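Putative Ribokinase II (Escherichia coli O6, PDB 3IQ0) binds ATP and magnesium and, as a pfkB-family carbohydrate kinase, probably transfers a phosphate from ATP to a sugar such as ribose. Local coordinates at residues 89-94 with 108-114; 188-194 with 217-222; 243-248 with 280-285. Residues are numbered along the deposited sequence.

From the N terminus, the chain first closes contact 1, where residues 89-94 and 108-114 pair in the hairpin of the four-stranded sheet that stands apart from the main body. It then returns to the large nine-stranded sheet, to which strands 5-9, 54-61 and 83-86 already belong. There contact 2 (188-194 with 217-222) joins the end of helix 178-189 and strand 193-194 to the last turn of helix 210-220. Contact 3 (243-248 with 280-285) brings edge strand 242-245 and the chain after it onto helix 276-290 beside ATP. The three follow in series, without nesting or crossing. Contacts 2 and 3 reach the same sheet, centres about 22 Å apart; contact 1 lies across the chain's centre from both.

Contact 1: 89-94 with 108-114; sequences EATGSA and FNIKNAA
This is an antiparallel beta-hairpin contact in the small four-stranded sheet, pairing strand 92-96 with edge strand 106-109 and continuing into the loops at their open end. Ser93 and Asn109 form a hydrogen-bonded pair (CA-CA 5.3 Å): Ser93 N donates to Asn109 O and Asn109 N to Ser93 O, both at 3.1 Å. Ala94 faces Phe108 as a non-hydrogen-bonded pair (CA-CA 4.7 Å), with Ala94 CB 3.6 Å from Phe108 CD1. On the other face, Ser93 (chi1 p) and Asn109 (chi1 t) share a water lying 2.9 Å from Ser93 OG, 2.5 Å from Asn109 ND2 and 2.7 Å from Thr91 O. Beyond Asn109 the chain makes a type I turn, Ile110 to Ala113, closed by Ala113 N to Ile110 O at 3.0 Å, and returns so that Ala114 N donates to Ala90 O at 2.8 Å. Gly92 CA approaches Asn109 O to 3.2 Å, a CA-H...O contact. Ala94 also bonds through its backbone to Val14 and Ile16 of strand 13-18, while Asn109 packs on Asn109 of the second subunit. Such a small sheet, projecting from the main domain and meeting its counterpart in a dimer, is typical of the lid of ribokinase-like sugar kinases.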
loop_
_atom_site.group_PDB
_atom_site.type_symbol
_atom_site.label_atom_id
_atom_site.label_comp_id
_atom_site.label_asym_id
_atom_site.label_seq_id
_atom_site.Cartn_x
_atom_site.Cartn_y
_atom_site.Cartn_z
ATOM N N GLU B 89 -3.405 1.934 -10.626
ATOM C CA GLU B 89 -3.632 1.687 -9.208
ATOM C C GLU B 89 -2.793 0.553 -8.638
ATOM O O GLU B 89 -2.205 -0.239 -9.372
ATOM C CB GLU B 89 -5.112 1.389 -8.965
ATOM C CG GLU B 89 -6.037 2.552 -9.266
ATOM C CD GLU B 89 -5.794 3.736 -8.351
ATOM O OE1 GLU B 89 -5.791 3.545 -7.112
ATOM O OE2 GLU B 89 -5.618 4.858 -8.869
ATOM N N ALA B 90 -2.739 0.492 -7.313
ATOM C CA ALA B 90 -1.994 -0.551 -6.625
ATOM C C ALA B 90 -3.006 -1.497 -5.990
ATOM O O ALA B 90 -3.996 -1.049 -5.410
ATOM C CB ALA B 90 -1.105 0.063 -5.549
ATOM N N THR B 91 -2.773 -2.798 -6.116
ATOM C CA THR B 91 -3.679 -3.779 -5.529
ATOM C C THR B 91 -3.703 -3.536 -4.026
ATOM O O THR B 91 -2.662 -3.309 -3.414
ATOM C CB THR B 91 -3.202 -5.213 -5.818
ATOM O OG1 THR B 91 -3.219 -5.438 -7.233
ATOM C CG2 THR B 91 -4.111 -6.238 -5.145
ATOM N N GLY B 92 -4.897 -3.541 -3.447
ATOM C CA GLY B 92 -5.026 -3.327 -2.020
ATOM C C GLY B 92 -4.181 -4.302 -1.225
ATOM O O GLY B 92 -3.786 -5.356 -1.731
ATOM N N SER B 93 -3.900 -3.949 0.024
ATOM C CA SER B 93 -3.094 -4.797 0.888
ATOM C C SER B 93 -3.437 -4.571 2.348
ATOM O O SER B 93 -4.101 -3.594 2.705
ATOM C CB SER B 93 -1.612 -4.500 0.688
ATOM O OG SER B 93 -1.290 -3.227 1.228
ATOM N N ALA B 94 -2.977 -5.486 3.191
ATOM C CA ALA B 94 -3.206 -5.390 4.622
ATOM C C ALA B 94 -2.074 -6.082 5.377
ATOM O O ALA B 94 -1.794 -7.253 5.139
ATOM C CB ALA B 94 -4.535 -6.032 4.983
ATOM N N PHE B 108 -4.035 -0.954 6.852
ATOM C CA PHE B 108 -4.783 -1.128 5.609
ATOM C C PHE B 108 -4.508 -0.125 4.505
ATOM O O PHE B 108 -4.256 1.054 4.757
ATOM C CB PHE B 108 -6.288 -1.055 5.872
ATOM C CG PHE B 108 -6.828 -2.182 6.684
ATOM C CD1 PHE B 108 -6.824 -3.479 6.184
ATOM C CD2 PHE B 108 -7.373 -1.945 7.941
ATOM C CE1 PHE B 108 -7.359 -4.529 6.924
ATOM C CE2 PHE B 108 -7.910 -2.986 8.692
ATOM C CZ PHE B 108 -7.905 -4.280 8.184
ATOM N N ASN B 109 -4.585 -0.622 3.276
ATOM C CA ASN B 109 -4.467 0.193 2.080
ATOM C C ASN B 109 -5.525 -0.359 1.139
ATOM O O ASN B 109 -5.228 -1.131 0.233
ATOM C CB ASN B 109 -3.111 0.084 1.404
ATOM C CG ASN B 109 -3.091 0.819 0.072
ATOM O OD1 ASN B 109 -3.601 1.937 -0.036
ATOM N ND2 ASN B 109 -2.516 0.199 -0.945
ATOM N N ILE B 110 -6.769 0.035 1.376
ATOM C CA ILE B 110 -7.882 -0.431 0.568
ATOM C C ILE B 110 -8.639 0.742 -0.043
ATOM O O ILE B 110 -8.814 0.823 -1.256
ATOM C CB ILE B 110 -8.860 -1.246 1.434
ATOM C CG1 ILE B 110 -8.150 -2.477 2.003
ATOM C CG2 ILE B 110 -10.092 -1.618 0.620
ATOM C CD1 ILE B 110 -8.979 -3.231 3.029
ATOM N N LYS B 111 -9.092 1.642 0.820
ATOM C CA LYS B 111 -9.852 2.820 0.417
ATOM C C LYS B 111 -9.166 3.608 -0.693
ATOM O O LYS B 111 -9.823 4.096 -1.615
ATOM C CB LYS B 111 -10.063 3.728 1.629
ATOM C CG LYS B 111 -10.917 4.959 1.362
ATOM C CD LYS B 111 -10.271 6.206 1.957
ATOM C CE LYS B 111 -9.920 6.010 3.429
ATOM N NZ LYS B 111 -9.059 7.114 3.950
ATOM N N ASN B 112 -7.846 3.729 -0.602
ATOM C CA ASN B 112 -7.081 4.474 -1.590
ATOM C C ASN B 112 -6.305 3.617 -2.578
ATOM O O ASN B 112 -5.376 4.102 -3.218
ATOM C CB ASN B 112 -6.118 5.431 -0.888
ATOM C CG ASN B 112 -6.839 6.498 -0.110
ATOM O OD1 ASN B 112 -7.668 7.220 -0.662
ATOM N ND2 ASN B 112 -6.538 6.605 1.181
ATOM N N ALA B 113 -6.683 2.351 -2.700
ATOM C CA ALA B 113 -6.016 1.448 -3.628
ATOM C C ALA B 113 -6.974 1.051 -4.750
ATOM O O ALA B 113 -8.033 1.656 -4.918
ATOM C CB ALA B 113 -5.530 0.201 -2.888
ATOM N N ALA B 114 -6.601 0.034 -5.517
ATOM C CA ALA B 114 -7.439 -0.438 -6.612
ATOM C C ALA B 114 -8.862 -0.708 -6.129
ATOM O O ALA B 114 -9.833 -0.372 -6.811
ATOM C CB ALA B 114 -6.843 -1.702 -7.212
HETATM O O HOH W 1 -1.314 -1.979 -1.421
#

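Contact 2: 188-194 with 217-222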
loop_
_atom_site.group_PDB
_atom_site.type_symbol
_atom_site.label_atom_id
_atom_site.label_comp_id
_atom_site.label_asym_id
_atom_site.label_seq_id
_atom_site.Cartn_x
_atom_site.Cartn_y
_atom_site.Cartn_z
ATOM N N LEU B 188 -30.220 -3.112 2.849
ATOM C CA LEU B 188 -31.020 -3.936 3.748
ATOM C C LEU B 188 -32.465 -4.081 3.281
ATOM O O LEU B 188 -33.058 -5.154 3.406
ATOM C CB LEU B 188 -30.998 -3.352 5.165
ATOM C CG LEU B 188 -31.814 -4.121 6.213
ATOM C CD1 LEU B 188 -31.365 -5.573 6.229
ATOM C CD2 LEU B 188 -31.646 -3.487 7.590
ATOM N N GLU B 189 -33.029 -3.005 2.742
ATOM C CA GLU B 189 -34.415 -3.017 2.276
ATOM C C GLU B 189 -34.607 -3.894 1.035
ATOM O O GLU B 189 -35.730 -4.268 0.698
ATOM C CB GLU B 189 -34.874 -1.585 1.981
ATOM C CG GLU B 189 -34.592 -0.588 3.098
ATOM C CD GLU B 189 -35.235 -0.969 4.422
ATOM O OE1 GLU B 189 -36.479 -1.048 4.482
ATOM O OE2 GLU B 189 -34.490 -1.190 5.405
ATOM N N LEU B 190 -33.509 -4.221 0.363
ATOM C CA LEU B 190 -33.563 -5.052 -0.836
ATOM C C LEU B 190 -32.984 -6.432 -0.563
ATOM O O LEU B 190 -32.827 -7.243 -1.480
ATOM C CB LEU B 190 -32.769 -4.397 -1.963
ATOM C CG LEU B 190 -33.211 -3.003 -2.400
ATOM C CD1 LEU B 190 -32.200 -2.444 -3.387
ATOM C CD2 LEU B 190 -34.598 -3.070 -3.021
ATOM N N THR B 191 -32.676 -6.695 0.703
ATOM C CA THR B 191 -32.094 -7.965 1.118
ATOM C C THR B 191 -33.120 -9.050 1.413
ATOM O O THR B 191 -34.160 -8.796 2.025
ATOM C CB THR B 191 -31.224 -7.771 2.372
ATOM O OG1 THR B 191 -30.095 -6.961 2.031
ATOM C CG2 THR B 191 -30.753 -9.121 2.924
ATOM N N ASP B 192 -32.811 -10.270 0.989
ATOM C CA ASP B 192 -33.693 -11.406 1.223
ATOM C C ASP B 192 -33.115 -12.253 2.346
ATOM O O ASP B 192 -33.851 -12.822 3.155
ATOM C CB ASP B 192 -33.816 -12.248 -0.049
ATOM C CG ASP B 192 -34.364 -11.456 -1.224
ATOM O OD1 ASP B 192 -35.531 -11.026 -1.153
ATOM O OD2 ASP B 192 -33.624 -11.258 -2.214
ATOM N N ILE B 193 -31.786 -12.314 2.389
ATOM C CA ILE B 193 -31.055 -13.096 3.383
ATOM C C ILE B 193 -30.067 -12.188 4.106
ATOM O O ILE B 193 -29.099 -11.718 3.514
ATOM C CB ILE B 193 -30.278 -14.262 2.691
ATOM C CG1 ILE B 193 -31.267 -15.150 1.930
ATOM C CG2 ILE B 193 -29.502 -15.085 3.724
ATOM C CD1 ILE B 193 -30.605 -16.252 1.127
ATOM N N TYR B 194 -30.327 -11.941 5.385
ATOM C CA TYR B 194 -29.480 -11.079 6.204
ATOM C C TYR B 194 -28.608 -11.939 7.115
ATOM O O TYR B 194 -29.121 -12.785 7.848
ATOM C CB TYR B 194 -30.368 -10.153 7.042
ATOM C CG TYR B 194 -29.647 -8.969 7.640
ATOM C CD1 TYR B 194 -28.717 -8.245 6.890
ATOM C CD2 TYR B 194 -29.910 -8.555 8.945
ATOM C CE1 TYR B 194 -28.063 -7.139 7.424
ATOM C CE2 TYR B 194 -29.258 -7.447 9.492
ATOM C CZ TYR B 194 -28.336 -6.749 8.724
ATOM O OH TYR B 194 -27.666 -5.677 9.257
ATOM N N PHE B 217 -36.541 -6.938 10.902
ATOM C CA PHE B 217 -35.980 -7.239 9.584
ATOM C C PHE B 217 -36.957 -8.105 8.801
ATOM O O PHE B 217 -37.186 -7.882 7.618
ATOM C CB PHE B 217 -34.657 -7.992 9.728
ATOM C CG PHE B 217 -33.593 -7.235 10.470
ATOM C CD1 PHE B 217 -32.777 -7.890 11.391
ATOM C CD2 PHE B 217 -33.382 -5.880 10.233
ATOM C CE1 PHE B 217 -31.767 -7.201 12.061
ATOM C CE2 PHE B 217 -32.375 -5.186 10.900
ATOM C CZ PHE B 217 -31.568 -5.851 11.814
ATOM N N LEU B 218 -37.523 -9.098 9.478
ATOM C CA LEU B 218 -38.474 -10.001 8.854
ATOM C C LEU B 218 -39.754 -9.262 8.465
ATOM O O LEU B 218 -40.330 -9.511 7.401
ATOM C CB LEU B 218 -38.797 -11.161 9.801
ATOM C CG LEU B 218 -37.628 -12.072 10.190
ATOM C CD1 LEU B 218 -38.081 -13.091 11.230
ATOM C CD2 LEU B 218 -37.094 -12.776 8.946
ATOM N N GLU B 219 -40.215 -8.362 9.327
ATOM C CA GLU B 219 -41.422 -7.607 9.014
ATOM C C GLU B 219 -41.174 -6.739 7.789
ATOM O O GLU B 219 -42.034 -6.620 6.916
ATOM C CB GLU B 219 -41.841 -6.725 10.198
ATOM C CG GLU B 219 -42.512 -5.417 9.777
ATOM C CD GLU B 219 -43.635 -4.993 10.701
ATOM O OE1 GLU B 219 -43.455 -5.054 11.933
ATOM O OE2 GLU B 219 -44.707 -4.600 10.193
ATOM N N GLU B 220 -39.988 -6.142 7.724
ATOM C CA GLU B 220 -39.633 -5.272 6.614
ATOM C C GLU B 220 -39.551 -5.997 5.275
ATOM O O GLU B 220 -39.772 -5.395 4.225
ATOM C CB GLU B 220 -38.315 -4.563 6.918
ATOM C CG GLU B 220 -37.814 -3.668 5.805
ATOM C CD GLU B 220 -37.180 -4.447 4.667
ATOM O OE1 GLU B 220 -36.186 -5.171 4.917
ATOM O OE2 GLU B 220 -37.677 -4.329 3.522
ATOM N N GLY B 221 -39.236 -7.288 5.297
ATOM C CA GLY B 221 -39.158 -8.016 4.041
ATOM C C GLY B 221 -38.093 -9.091 3.980
ATOM O O GLY B 221 -38.142 -9.966 3.116
ATOM N N VAL B 222 -37.118 -9.022 4.881
ATOM C CA VAL B 222 -36.062 -10.020 4.908
ATOM C C VAL B 222 -36.708 -11.363 5.215
ATOM O O VAL B 222 -37.468 -11.492 6.175
ATOM C CB VAL B 222 -35.006 -9.685 5.986
ATOM C CG1 VAL B 222 -33.937 -10.767 6.027
ATOM C CG2 VAL B 222 -34.375 -8.336 5.684
HETATM O O HOH W 2 -35.492 -6.647 3.018
#
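Helix 210-220 here packs against the start of its own beta-alpha-beta unit, strand 193-194 to helix to strand 224-228, in the Rossmann-like core of the ribokinase fold. Phe217 opens the segment with its ring face turned to the edge of Tyr194 in a T-shaped stack, centroids 4.8 Å apart and planes at 69°; Leu188 CD2 adds an apolar contact to Phe217 CE2 at 3.8 Å. One helical turn on, Glu220 points toward the end of helix 178-189, where its CG lies 3.2 Å from Glu189 OE1 and the like charges Glu220 OE2 and Glu189 OE1 come within 3.6 Å. A water lies 2.5 Å from Glu220 OE1 and 2.7 Å from Thr191 O, bridging them. Gly221 ends the helix with a phi of 145°, at which a side chain would collide with the preceding carbonyl oxygen. This reversal lets Val222 N bond back to Phe217 O at 3.0 Å and leads the chain on toward strand 224-228. Val222 lies level with Asp192 (CA-CA 4.6 Å), whose side chain points away from 217-222, OD2 accepting from Ile164 N and OD1 forming a salt bridge with Lys223. Val222 CG1 packs 3.5 Å from Asp192 O and 3.8 Å from Tyr194 CB, and Val222 CG2 lies 4.1 Å from Leu188 CD1.

Contact 3: 243-248 with 280-285. With ATP (adenosine-5'-triphosphate), chain G.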
loop_
_atom_site.group_PDB
_atom_site.type_symbol
_atom_site.label_atom_id
_atom_site.label_comp_id
_atom_site.label_asym_id
_atom_site.label_seq_id
_atom_site.Cartn_x
_atom_site.Cartn_y
_atom_site.Cartn_z
ATOM N N PHE B 243 -34.382 -21.458 15.190
ATOM C CA PHE B 243 -33.557 -22.469 15.839
ATOM C C PHE B 243 -32.092 -22.060 15.878
ATOM O O PHE B 243 -31.674 -21.136 15.180
ATOM C CB PHE B 243 -33.721 -23.825 15.149
ATOM C CG PHE B 243 -33.296 -23.834 13.717
ATOM C CD1 PHE B 243 -31.961 -24.014 13.375
ATOM C CD2 PHE B 243 -34.235 -23.666 12.704
ATOM C CE1 PHE B 243 -31.566 -24.030 12.041
ATOM C CE2 PHE B 243 -33.853 -23.679 11.368
ATOM C CZ PHE B 243 -32.514 -23.862 11.035
ATOM N N HIS B 244 -31.318 -22.757 16.703
ATOM C CA HIS B 244 -29.909 -22.448 16.877
ATOM C C HIS B 244 -29.059 -23.708 17.032
ATOM O O HIS B 244 -29.572 -24.772 17.378
ATOM C CB HIS B 244 -29.776 -21.509 18.093
ATOM C CG HIS B 244 -28.457 -21.581 18.798
ATOM N ND1 HIS B 244 -28.108 -22.633 19.620
ATOM C CD2 HIS B 244 -27.412 -20.720 18.827
ATOM C CE1 HIS B 244 -26.906 -22.414 20.125
ATOM N NE2 HIS B 244 -26.462 -21.259 19.660
ATOM N N VAL B 245 -27.767 -23.583 16.743
ATOM C CA VAL B 245 -26.828 -24.693 16.864
ATOM C C VAL B 245 -25.634 -24.270 17.720
ATOM O O VAL B 245 -25.238 -23.101 17.715
ATOM C CB VAL B 245 -26.303 -25.160 15.483
ATOM C CG1 VAL B 245 -27.457 -25.643 14.628
ATOM C CG2 VAL B 245 -25.560 -24.028 14.790
ATOM N N GLU B 246 -25.073 -25.219 18.460
ATOM C CA GLU B 246 -23.928 -24.940 19.313
ATOM C C GLU B 246 -22.660 -24.931 18.483
ATOM O O GLU B 246 -22.613 -25.523 17.407
ATOM C CB GLU B 246 -23.781 -26.014 20.389
ATOM C CG GLU B 246 -24.961 -26.166 21.318
ATOM C CD GLU B 246 -24.725 -27.254 22.345
ATOM O OE1 GLU B 246 -24.526 -28.419 21.940
ATOM O OE2 GLU B 246 -24.731 -26.941 23.553
ATOM N N SER B 247 -21.629 -24.270 18.997
ATOM C CA SER B 247 -20.354 -24.202 18.303
ATOM C C SER B 247 -19.577 -25.491 18.521
ATOM O O SER B 247 -19.761 -26.179 19.525
ATOM C CB SER B 247 -19.522 -23.028 18.824
ATOM O OG SER B 247 -19.113 -23.265 20.157
ATOM N N TYR B 248 -18.712 -25.817 17.569
ATOM C CA TYR B 248 -17.875 -27.003 17.664
ATOM C C TYR B 248 -16.607 -26.526 18.358
ATOM O O TYR B 248 -16.089 -25.462 18.035
ATOM C CB TYR B 248 -17.541 -27.527 16.264
ATOM C CG TYR B 248 -18.741 -28.022 15.487
ATOM C CD1 TYR B 248 -19.250 -29.301 15.697
ATOM C CD2 TYR B 248 -19.381 -27.202 14.558
ATOM C CE1 TYR B 248 -20.367 -29.753 15.003
ATOM C CE2 TYR B 248 -20.502 -27.641 13.861
ATOM C CZ TYR B 248 -20.988 -28.914 14.088
ATOM O OH TYR B 248 -22.103 -29.347 13.409
ATOM N N LEU B 280 -27.366 -24.679 8.218
ATOM C CA LEU B 280 -26.852 -23.988 9.387
ATOM C C LEU B 280 -25.751 -24.793 10.078
ATOM O O LEU B 280 -24.755 -24.226 10.530
ATOM C CB LEU B 280 -27.977 -23.692 10.383
ATOM C CG LEU B 280 -27.571 -22.765 11.532
ATOM C CD1 LEU B 280 -27.298 -21.375 10.989
ATOM C CD2 LEU B 280 -28.676 -22.714 12.579
ATOM N N GLN B 281 -25.920 -26.109 10.167
ATOM C CA GLN B 281 -24.898 -26.920 10.812
ATOM C C GLN B 281 -23.634 -26.950 9.951
ATOM O O GLN B 281 -22.528 -26.949 10.479
ATOM C CB GLN B 281 -25.402 -28.351 11.066
ATOM C CG GLN B 281 -25.289 -29.301 9.887
ATOM C CD GLN B 281 -25.745 -30.719 10.227
ATOM O OE1 GLN B 281 -25.242 -31.345 11.165
ATOM N NE2 GLN B 281 -26.701 -31.229 9.461
ATOM N N TYR B 282 -23.802 -26.979 8.629
ATOM C CA TYR B 282 -22.660 -26.998 7.708
ATOM C C TYR B 282 -21.916 -25.664 7.729
ATOM O O TYR B 282 -20.687 -25.636 7.761
ATOM C CB TYR B 282 -23.119 -27.322 6.283
ATOM C CG TYR B 282 -23.092 -28.805 5.983
ATOM C CD1 TYR B 282 -23.868 -29.697 6.718
ATOM C CD2 TYR B 282 -22.242 -29.325 5.007
ATOM C CE1 TYR B 282 -23.795 -31.066 6.496
ATOM C CE2 TYR B 282 -22.162 -30.693 4.777
ATOM C CZ TYR B 282 -22.940 -31.558 5.530
ATOM O OH TYR B 282 -22.849 -32.917 5.333
ATOM N N ALA B 283 -22.664 -24.563 7.711
ATOM C CA ALA B 283 -22.051 -23.242 7.760
ATOM C C ALA B 283 -21.292 -23.134 9.078
ATOM O O ALA B 283 -20.137 -22.722 9.107
ATOM C CB ALA B 283 -23.118 -22.153 7.680
ATOM N N ASN B 284 -21.956 -23.515 10.165
ATOM C CA ASN B 284 -21.371 -23.472 11.501
ATOM C C ASN B 284 -20.065 -24.264 11.545
ATOM O O ASN B 284 -19.053 -23.789 12.056
ATOM C CB ASN B 284 -22.377 -24.028 12.520
ATOM C CG ASN B 284 -21.856 -23.996 13.945
ATOM O OD1 ASN B 284 -21.200 -23.044 14.361
ATOM N ND2 ASN B 284 -22.169 -25.038 14.710
ATOM N N ALA B 285 -20.096 -25.472 11.001
ATOM C CA ALA B 285 -18.917 -26.322 10.960
ATOM C C ALA B 285 -17.844 -25.698 10.072
ATOM O O ALA B 285 -16.659 -25.768 10.388
ATOM C CB ALA B 285 -19.285 -27.701 10.441
HETATM P PG ATP G . -16.470 -11.206 10.299
HETATM O O1G ATP G . -15.067 -11.715 10.108
HETATM O O2G ATP G . -16.503 -9.722 10.563
HETATM O O3G ATP G . -17.327 -11.522 9.073
HETATM P PB ATP G . -18.440 -12.615 11.993
HETATM O O1B ATP G . -18.824 -12.148 13.364
HETATM O O2B ATP G . -19.344 -12.391 10.831
HETATM O O3B ATP G . -17.012 -11.986 11.597
HETATM P PA ATP G . -17.748 -14.949 13.491
HETATM O O1A ATP G . -16.317 -14.656 13.885
HETATM O O2A ATP G . -18.856 -14.717 14.447
HETATM O O3A ATP G . -18.088 -14.151 12.112
HETATM O "O5'" ATP G . -18.219 -16.454 12.611
HETATM C "C5'" ATP G . -18.381 -17.402 11.656
HETATM C "C4'" ATP G . -19.164 -18.528 12.281
HETATM O "O4'" ATP G . -17.988 -19.334 12.436
HETATM C "C3'" ATP G . -19.652 -18.485 13.772
HETATM O "O3'" ATP G . -21.005 -18.101 13.950
HETATM C "C2'" ATP G . -19.314 -19.834 14.234
HETATM O "O2'" ATP G . -20.341 -20.767 13.873
HETATM C "C1'" ATP G . -17.989 -20.130 13.600
HETATM N N9 ATP G . -16.841 -19.721 14.508
HETATM C C8 ATP G . -16.130 -18.527 14.558
HETATM N N7 ATP G . -15.179 -18.544 15.505
HETATM C C5 ATP G . -15.233 -19.740 16.088
HETATM C C6 ATP G . -14.515 -20.459 17.195
HETATM N N6 ATP G . -13.519 -19.838 17.828
HETATM N N1 ATP G . -14.897 -21.777 17.526
HETATM C C2 ATP G . -15.932 -22.466 16.889
HETATM N N3 ATP G . -16.641 -21.847 15.856
HETATM C C4 ATP G . -16.342 -20.528 15.440
HETATM O O HOH W 3 -18.771 -23.758 15.446
#
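The ribose side of the ATP pocket is built here, where edge strand 242-245 of the large sheet and the extended chain after it lie over helix 276-290 in the ribokinase fold. Short strand and helix axes approach to 9.2 Å and run in roughly the same direction, at 34°, so the two advance together, Val245 level with Gln281, Ser247 with Asn284 and Tyr248 with Ala285. At the strand end the contact is apolar: Leu280 (chi1 t, chi2 p) places CD2 3.2 Å from Phe243 CE1 and 3.8 Å from Val245 CG1. Its other neighbours include Phe262 and Trp266 of helix 258-271, while the Phe243 ring stacks on His277. One turn along the helix, Asn284 points at the loop, and its ND2 donates to Glu246 O at 2.8 Å, which fixes the amide and presents OD1 to the nucleotide. Tyr248 folds back on the helix, with CE2 3.6 Å from Ala285 CB, and its ring also meets Phe309 and His313 edge-to-face. Its carbonyl faces the adenine, Tyr248 O lying 3.2 Å from ATP C2. A water links the two pocket residues, accepting from Tyr248 N at 3.0 Å and lying 2.8 Å from Asn284 OD1. That same Asn284 OD1 receives a very short hydrogen bond from the ribose hydroxyl, ATP O2', at 2.5 Å.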